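Local coordinates for thymine dioxygenase (Neurospora crassa, PDB 5C3Q), which probably oxidises the methyl group of thymine as a dioxygenase that uses 2-oxoglutarate and a metal ion, at residues F59-H62 / V63-S67; M151-F154 / F155-K159; H162-V165 / M166-I169. One frame throughout, in Å; residues are numbered along the deposited sequence.

Interaction 1: F59-H62 / V63-S67; sequences FREH and VFNTS. With EDO (1,2-ethanediol), chain L.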
loop_
_atom_site.group_PDB
_atom_site.type_symbol
_atom_site.label_atom_id
_atom_site.label_comp_id
_atom_site.label_asym_id
_atom_site.label_seq_id
_atom_site.Cartn_x
_atom_site.Cartn_y
_atom_site.Cartn_z
ATOM N N PHE A 59 -17.554 -9.119 -2.272
ATOM C CA PHE A 59 -17.214 -8.544 -0.969
ATOM C C PHE A 59 -16.337 -7.301 -1.130
ATOM O O PHE A 59 -16.562 -6.302 -0.453
ATOM C CB PHE A 59 -16.537 -9.564 -0.045
ATOM C CG PHE A 59 -16.214 -9.016 1.322
ATOM C CD1 PHE A 59 -17.220 -8.499 2.132
ATOM C CD2 PHE A 59 -14.908 -8.997 1.793
ATOM C CE1 PHE A 59 -16.932 -7.980 3.384
ATOM C CE2 PHE A 59 -14.614 -8.486 3.048
ATOM C CZ PHE A 59 -15.627 -7.974 3.843
ATOM N N ARG A 60 -15.357 -7.359 -2.033
ATOM C CA ARG A 60 -14.510 -6.193 -2.336
ATOM C C ARG A 60 -15.346 -5.005 -2.815
ATOM O O ARG A 60 -15.120 -3.870 -2.403
ATOM C CB ARG A 60 -13.459 -6.540 -3.396
ATOM C CG ARG A 60 -12.769 -5.331 -4.023
ATOM C CD ARG A 60 -11.744 -5.762 -5.053
ATOM N NE ARG A 60 -11.133 -4.638 -5.758
ATOM C CZ ARG A 60 -10.104 -4.741 -6.601
ATOM N NH1 ARG A 60 -9.624 -3.656 -7.191
ATOM N NH2 ARG A 60 -9.545 -5.922 -6.856
ATOM N N GLU A 61 -16.306 -5.278 -3.694
ATOM C CA GLU A 61 -17.218 -4.248 -4.195
ATOM C C GLU A 61 -18.006 -3.600 -3.046
ATOM O O GLU A 61 -18.142 -2.380 -2.986
ATOM C CB GLU A 61 -18.176 -4.858 -5.219
ATOM C CG GLU A 61 -18.840 -3.854 -6.143
ATOM C CD GLU A 61 -19.741 -4.517 -7.171
ATOM O OE1 GLU A 61 -19.418 -5.639 -7.631
ATOM O OE2 GLU A 61 -20.775 -3.913 -7.525
ATOM N N HIS A 62 -18.506 -4.433 -2.138
ATOM C CA HIS A 62 -19.200 -3.971 -0.936
ATOM C C HIS A 62 -18.290 -3.106 -0.051
ATOM O O HIS A 62 -18.710 -2.054 0.434
ATOM C CB HIS A 62 -19.733 -5.172 -0.145
ATOM C CG HIS A 62 -20.343 -4.811 1.175
ATOM N ND1 HIS A 62 -21.505 -4.076 1.282
ATOM C CD2 HIS A 62 -19.959 -5.094 2.442
ATOM C CE1 HIS A 62 -21.807 -3.920 2.559
ATOM N NE2 HIS A 62 -20.884 -4.528 3.284
ATOM N N VAL A 63 -17.049 -3.544 0.143
ATOM C CA VAL A 63 -16.079 -2.792 0.944
ATOM C C VAL A 63 -15.837 -1.402 0.342
ATOM O O VAL A 63 -15.824 -0.403 1.071
ATOM C CB VAL A 63 -14.752 -3.572 1.111
ATOM C CG1 VAL A 63 -13.645 -2.688 1.673
ATOM C CG2 VAL A 63 -14.965 -4.779 2.015
ATOM N N PHE A 64 -15.669 -1.342 -0.978
ATOM C CA PHE A 64 -15.521 -0.057 -1.681
ATOM C C PHE A 64 -16.753 0.836 -1.533
ATOM O O PHE A 64 -16.623 2.037 -1.305
ATOM C CB PHE A 64 -15.208 -0.267 -3.168
ATOM C CG PHE A 64 -13.738 -0.351 -3.471
ATOM C CD1 PHE A 64 -13.035 -1.528 -3.255
ATOM C CD2 PHE A 64 -13.056 0.748 -3.971
ATOM C CE1 PHE A 64 -11.683 -1.608 -3.528
ATOM C CE2 PHE A 64 -11.699 0.676 -4.247
ATOM C CZ PHE A 64 -11.015 -0.504 -4.027
ATOM N N ASN A 65 -17.942 0.255 -1.670
ATOM C CA ASN A 65 -19.190 0.997 -1.451
ATOM C C ASN A 65 -19.284 1.536 -0.021
ATOM O O ASN A 65 -19.720 2.667 0.200
ATOM C CB ASN A 65 -20.409 0.114 -1.739
ATOM C CG ASN A 65 -20.601 -0.175 -3.222
ATOM O OD1 ASN A 65 -20.309 0.662 -4.079
ATOM N ND2 ASN A 65 -21.125 -1.359 -3.529
ATOM N N THR A 66 -18.868 0.720 0.944
ATOM C CA THR A 66 -18.858 1.113 2.349
ATOM C C THR A 66 -17.861 2.248 2.598
ATOM O O THR A 66 -18.153 3.184 3.349
ATOM C CB THR A 66 -18.536 -0.095 3.254
ATOM O OG1 THR A 66 -19.405 -1.183 2.920
ATOM C CG2 THR A 66 -18.723 0.252 4.721
ATOM N N SER A 67 -16.696 2.167 1.955
ATOM C CA SER A 67 -15.689 3.226 2.034
ATOM C C SER A 67 -16.215 4.533 1.452
ATOM O O SER A 67 -16.032 5.599 2.044
ATOM C CB SER A 67 -14.413 2.818 1.285
ATOM O OG SER A 67 -13.485 3.890 1.238
HETATM C C1 EDO L . -11.376 -8.779 -6.231
HETATM O O1 EDO L . -10.103 -8.392 -5.701
HETATM C C2 EDO L . -11.325 -10.250 -6.598
HETATM O O2 EDO L . -10.737 -10.982 -5.519
#

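Interaction 2: M151-F154 / F155-K159; sequences MNNF and FDQCK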
loop_
_atom_site.group_PDB
_atom_site.type_symbol
_atom_site.label_atom_id
_atom_site.label_comp_id
_atom_site.label_asym_id
_atom_site.label_seq_id
_atom_site.Cartn_x
_atom_site.Cartn_y
_atom_site.Cartn_z
ATOM N N MET A 151 -15.286 -3.481 7.674
ATOM C CA MET A 151 -13.861 -3.153 7.638
ATOM C C MET A 151 -13.009 -4.098 8.481
ATOM O O MET A 151 -11.892 -4.423 8.094
ATOM C CB MET A 151 -13.629 -1.701 8.071
ATOM C CG MET A 151 -14.201 -0.682 7.099
ATOM S SD MET A 151 -13.534 -0.900 5.439
ATOM C CE MET A 151 -14.741 -0.023 4.454
ATOM N N ASN A 152 -13.528 -4.536 9.626
ATOM C CA ASN A 152 -12.828 -5.536 10.441
ATOM C C ASN A 152 -12.734 -6.886 9.732
ATOM O O ASN A 152 -11.699 -7.552 9.790
ATOM C CB ASN A 152 -13.502 -5.702 11.807
ATOM C CG ASN A 152 -13.130 -4.599 12.776
ATOM O OD1 ASN A 152 -12.116 -3.923 12.609
ATOM N ND2 ASN A 152 -13.948 -4.417 13.803
ATOM N N ASN A 153 -13.819 -7.279 9.070
ATOM C CA ASN A 153 -13.836 -8.484 8.239
ATOM C C ASN A 153 -12.790 -8.373 7.134
ATOM O O ASN A 153 -11.970 -9.271 6.953
ATOM C CB ASN A 153 -15.232 -8.683 7.634
ATOM C CG ASN A 153 -15.387 -10.009 6.910
ATOM O OD1 ASN A 153 -14.445 -10.791 6.785
ATOM N ND2 ASN A 153 -16.591 -10.272 6.428
ATOM N N PHE A 154 -12.804 -7.255 6.418
ATOM C CA PHE A 154 -11.828 -7.016 5.354
ATOM C C PHE A 154 -10.396 -7.015 5.889
ATOM O O PHE A 154 -9.508 -7.612 5.281
ATOM C CB PHE A 154 -12.126 -5.703 4.633
ATOM C CG PHE A 154 -11.333 -5.512 3.371
ATOM C CD1 PHE A 154 -11.555 -6.327 2.269
ATOM C CD2 PHE A 154 -10.375 -4.515 3.281
ATOM C CE1 PHE A 154 -10.830 -6.155 1.103
ATOM C CE2 PHE A 154 -9.647 -4.336 2.117
ATOM C CZ PHE A 154 -9.878 -5.156 1.025
ATOM N N PHE A 155 -10.182 -6.366 7.030
ATOM C CA PHE A 155 -8.862 -6.335 7.677
ATOM C C PHE A 155 -8.304 -7.750 7.885
ATOM O O PHE A 155 -7.154 -8.026 7.538
ATOM C CB PHE A 155 -8.941 -5.586 9.020
ATOM C CG PHE A 155 -7.604 -5.357 9.680
ATOM C CD1 PHE A 155 -6.994 -6.361 10.419
ATOM C CD2 PHE A 155 -6.966 -4.131 9.576
ATOM C CE1 PHE A 155 -5.766 -6.152 11.028
ATOM C CE2 PHE A 155 -5.739 -3.915 10.182
ATOM C CZ PHE A 155 -5.138 -4.925 10.910
ATOM N N ASP A 156 -9.127 -8.638 8.439
ATOM C CA ASP A 156 -8.710 -10.017 8.740
ATOM C C ASP A 156 -8.481 -10.869 7.484
ATOM O O ASP A 156 -7.587 -11.712 7.462
ATOM C CB ASP A 156 -9.722 -10.696 9.673
ATOM C CG ASP A 156 -9.715 -10.096 11.075
ATOM O OD1 ASP A 156 -8.735 -9.398 11.425
ATOM O OD2 ASP A 156 -10.682 -10.321 11.832
ATOM N N GLN A 157 -9.267 -10.634 6.439
ATOM C CA GLN A 157 -9.052 -11.325 5.165
ATOM C C GLN A 157 -7.763 -10.873 4.465
ATOM O O GLN A 157 -7.066 -11.691 3.866
ATOM C CB GLN A 157 -10.258 -11.144 4.250
ATOM C CG GLN A 157 -11.492 -11.860 4.770
ATOM C CD GLN A 157 -12.624 -11.887 3.763
ATOM O OE1 GLN A 157 -12.406 -12.113 2.570
ATOM N NE2 GLN A 157 -13.843 -11.664 4.239
ATOM N N CYS A 158 -7.447 -9.582 4.549
ATOM C CA CYS A 158 -6.176 -9.066 4.027
ATOM C C CYS A 158 -4.999 -9.541 4.878
ATOM O O CYS A 158 -3.916 -9.812 4.355
ATOM C CB CYS A 158 -6.179 -7.536 3.969
ATOM S SG CYS A 158 -7.260 -6.825 2.707
ATOM N N LYS A 159 -5.211 -9.623 6.189
ATOM C CA LYS A 159 -4.221 -10.186 7.111
ATOM C C LYS A 159 -3.883 -11.626 6.718
ATOM O O LYS A 159 -2.717 -12.021 6.726
ATOM C CB LYS A 159 -4.759 -10.129 8.549
ATOM C CG LYS A 159 -4.006 -10.944 9.589
ATOM C CD LYS A 159 -4.739 -10.879 10.924
ATOM C CE LYS A 159 -4.222 -11.901 11.913
ATOM N NZ LYS A 159 -5.047 -11.907 13.157
#

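Interaction 3: H162-V165 / M166-I169; sequences HIEV and MRAI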
loop_
_atom_site.group_PDB
_atom_site.type_symbol
_atom_site.label_atom_id
_atom_site.label_comp_id
_atom_site.label_asym_id
_atom_site.label_seq_id
_atom_site.Cartn_x
_atom_site.Cartn_y
_atom_site.Cartn_z
ATOM N N HIS A 162 -1.814 -11.569 3.451
ATOM C CA HIS A 162 -0.430 -11.224 3.783
ATOM C C HIS A 162 0.371 -12.475 4.135
ATOM O O HIS A 162 1.460 -12.702 3.598
ATOM C CB HIS A 162 -0.390 -10.243 4.957
ATOM C CG HIS A 162 0.994 -9.862 5.388
ATOM N ND1 HIS A 162 1.312 -9.588 6.700
ATOM C CD2 HIS A 162 2.139 -9.701 4.683
ATOM C CE1 HIS A 162 2.593 -9.280 6.786
ATOM N NE2 HIS A 162 3.118 -9.337 5.576
ATOM N N ILE A 163 -0.178 -13.277 5.040
ATOM C CA ILE A 163 0.481 -14.505 5.480
ATOM C C ILE A 163 0.768 -15.415 4.282
ATOM O O ILE A 163 1.857 -15.971 4.182
ATOM C CB ILE A 163 -0.353 -15.232 6.562
ATOM C CG1 ILE A 163 -0.306 -14.434 7.871
ATOM C CG2 ILE A 163 0.164 -16.648 6.814
ATOM C CD1 ILE A 163 -1.398 -14.789 8.862
ATOM N N GLU A 164 -0.191 -15.531 3.363
ATOM C CA GLU A 164 -0.038 -16.417 2.202
ATOM C C GLU A 164 0.978 -15.893 1.189
ATOM O O GLU A 164 1.728 -16.673 0.614
ATOM C CB GLU A 164 -1.389 -16.664 1.509
ATOM C CG GLU A 164 -2.458 -17.321 2.383
ATOM C CD GLU A 164 -2.232 -18.805 2.644
ATOM O OE1 GLU A 164 -1.116 -19.325 2.399
ATOM O OE2 GLU A 164 -3.191 -19.465 3.115
ATOM N N VAL A 165 1.004 -14.579 0.967
ATOM C CA VAL A 165 1.993 -13.984 0.066
ATOM C C VAL A 165 3.410 -14.181 0.609
ATOM O O VAL A 165 4.321 -14.494 -0.149
ATOM C CB VAL A 165 1.729 -12.483 -0.209
ATOM C CG1 VAL A 165 2.878 -11.866 -0.999
ATOM C CG2 VAL A 165 0.432 -12.306 -0.983
ATOM N N MET A 166 3.593 -14.012 1.917
ATOM C CA MET A 166 4.901 -14.248 2.534
ATOM C C MET A 166 5.301 -15.722 2.419
ATOM O O MET A 166 6.474 -16.029 2.195
ATOM C CB MET A 166 4.924 -13.798 3.997
ATOM C CG MET A 166 4.736 -12.298 4.214
ATOM S SD MET A 166 5.702 -11.195 3.153
ATOM C CE MET A 166 7.370 -11.486 3.731
ATOM N N ARG A 167 4.328 -16.627 2.544
ATOM C CA ARG A 167 4.582 -18.053 2.314
ATOM C C ARG A 167 5.056 -18.309 0.882
ATOM O O ARG A 167 5.973 -19.093 0.674
ATOM C CB ARG A 167 3.345 -18.901 2.622
ATOM C CG ARG A 167 3.109 -19.086 4.105
ATOM C CD ARG A 167 1.807 -19.811 4.401
ATOM N NE ARG A 167 1.574 -19.863 5.840
ATOM C CZ ARG A 167 0.471 -20.328 6.421
ATOM N NH1 ARG A 167 -0.539 -20.796 5.695
ATOM N NH2 ARG A 167 0.376 -20.324 7.747
ATOM N N ALA A 168 4.440 -17.645 -0.095
ATOM C CA ALA A 168 4.887 -17.752 -1.491
ATOM C C ALA A 168 6.318 -17.253 -1.657
ATOM O O ALA A 168 7.115 -17.864 -2.358
ATOM C CB ALA A 168 3.955 -16.990 -2.419
ATOM N N ILE A 169 6.641 -16.141 -1.005
ATOM C CA ILE A 169 8.005 -15.627 -1.019
ATOM C C ILE A 169 8.985 -16.657 -0.439
ATOM O O ILE A 169 10.048 -16.890 -1.009
ATOM C CB ILE A 169 8.107 -14.281 -0.276
ATOM C CG1 ILE A 169 7.441 -13.184 -1.118
ATOM C CG2 ILE A 169 9.556 -13.934 0.022
ATOM C CD1 ILE A 169 7.248 -11.871 -0.397
#

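Interaction 1: F59-H62 / V63-S67
V63, F64, N65 and T66 each send their backbone N-H to the carbonyl four residues back, in F59, R60, E61 and H62, as regular α-helix. The O of H62 is gripped twice. T66 N donates to H62 O at 2.8 Å, and T66 OG1 donates to H62 O at 2.7 Å from above the carbonyl plane. OG1 can do this because it lies anti to its own carbonyl carbon (chi1 -51°), turned back along the helix. The same OG1 sits 3.6 Å above the plane of the H62 ring, over its centre. On another side of the helix, V63 CG2 lies over one face of the F59 ring, 3.7 Å from F59 CZ, in a CH-π contact. R60 runs out extended beside F64, with the guanidinium and ring planes 28° apart. Its NE comes 3.8 Å from F64 CE1. Its NH2 bonds to the carbonyl O of T251, and to O1 of a 1,2-ethanediol, probably from the crystallisation liquor. V63 and F64 pack on I291 of strand 284-295. Helix 57-71 packs on the core sheet of the double-stranded β-helix fold; the F64 side chain is about 5 Å from that of S290, which binds 2-oxoglutarate.

Interaction 2: M151-F154 / F155-K159
F154 and C158 meet one helical turn apart, with the sulfur over a ring face. C158 SG stands 3.4 Å above the F154 ring plane, offset toward the rim, and is closest to CE2 and CZ. F154 has CG anti to the backbone N (chi1 -169°), which swings the ring forward, toward the next turn, where SG can cover it. F226 meets the same F154 ring edge-to-face, and I291 packs on it from strand 284-295. F155 is buried too, but its ring leads away from this turn. It meets Y293 edge-to-face and touches L191. Its CB rests 3.3 Å from M151 O, the carbonyl that receives the N-H of F155. N153 and Q157 form a polar pair on the side that faces F59 of helix 57-71. Q157 NE2 donates to N153 OD1 at 2.8 Å, with an N-H...O angle of 165°. The acceptor lies near the Q157 amide plane, yet NE2 stands above the N153 carbonyl plane, and the two amides are turned 53° apart. The chemistry is split around the helix: sulfur and aromatic carbon pack toward the sheet, while an amide-to-amide hydrogen bond joins the ends of N153 and Q157 without net charge.

Interaction 3: H162-V165 / M166-I169
R167 lies alongside I163, one turn back on the long α-helix 147-173. Its CB is 3.4 Å from E164 O. CG lies at the same distance from I163 O, the carbonyl that takes the R167 N-H. CD then passes E164 OE1 at 3.6 Å. From CG to NE the chain is extended, and it carries the guanidinium over I163 CG2. That methyl touches NE, CZ and NH2 from one face, 3.5 Å above the plane. NH1 reaches E164 OE1 at 3.7 Å, a long salt bridge with carboxylate and guanidinium planes almost perpendicular (88°). The stronger charge partner is D181, whose OD2 forms a salt bridge with R167 NH2. A methionine here would probably leave D181 without its cationic mate and E164 without its weak one. V165, A168 and I169 pack against helix 28-44, through F42 and I38. H162 and M166 pair on another side of the helix. The M166 chain bends at chi2 and chi3 (-46° and -68°), and SD approaches the H162 ring obliquely, 4.8 Å from its centroid. The nearer approach is made by a methylene: M166 CG lies 3.6 Å from H162 NE2.

Overall arrangement
Interaction 1 comes first along the chain, on helix 57-71. Interactions 2 and 3 follow on helix 147-173, with centres about 16 Å apart. The two helices pack together where interactions 1 and 2 meet, at about 12 Å between centres. There F59 CE2 lies 3.5 Å from Q157 NE2, and V63 CG2 is 3.8 Å from F154 CD1. Both contacts also touch strand 284-295, which carries R288 and S290 of the 2-oxoglutarate site. Interaction 3 lies about 24 Å from interaction 1, centre to centre. Helix 147-173 thus packs on helix 57-71 and the core sheet near its start, and on helices 21-25, 28-44 and 181-184 farther along.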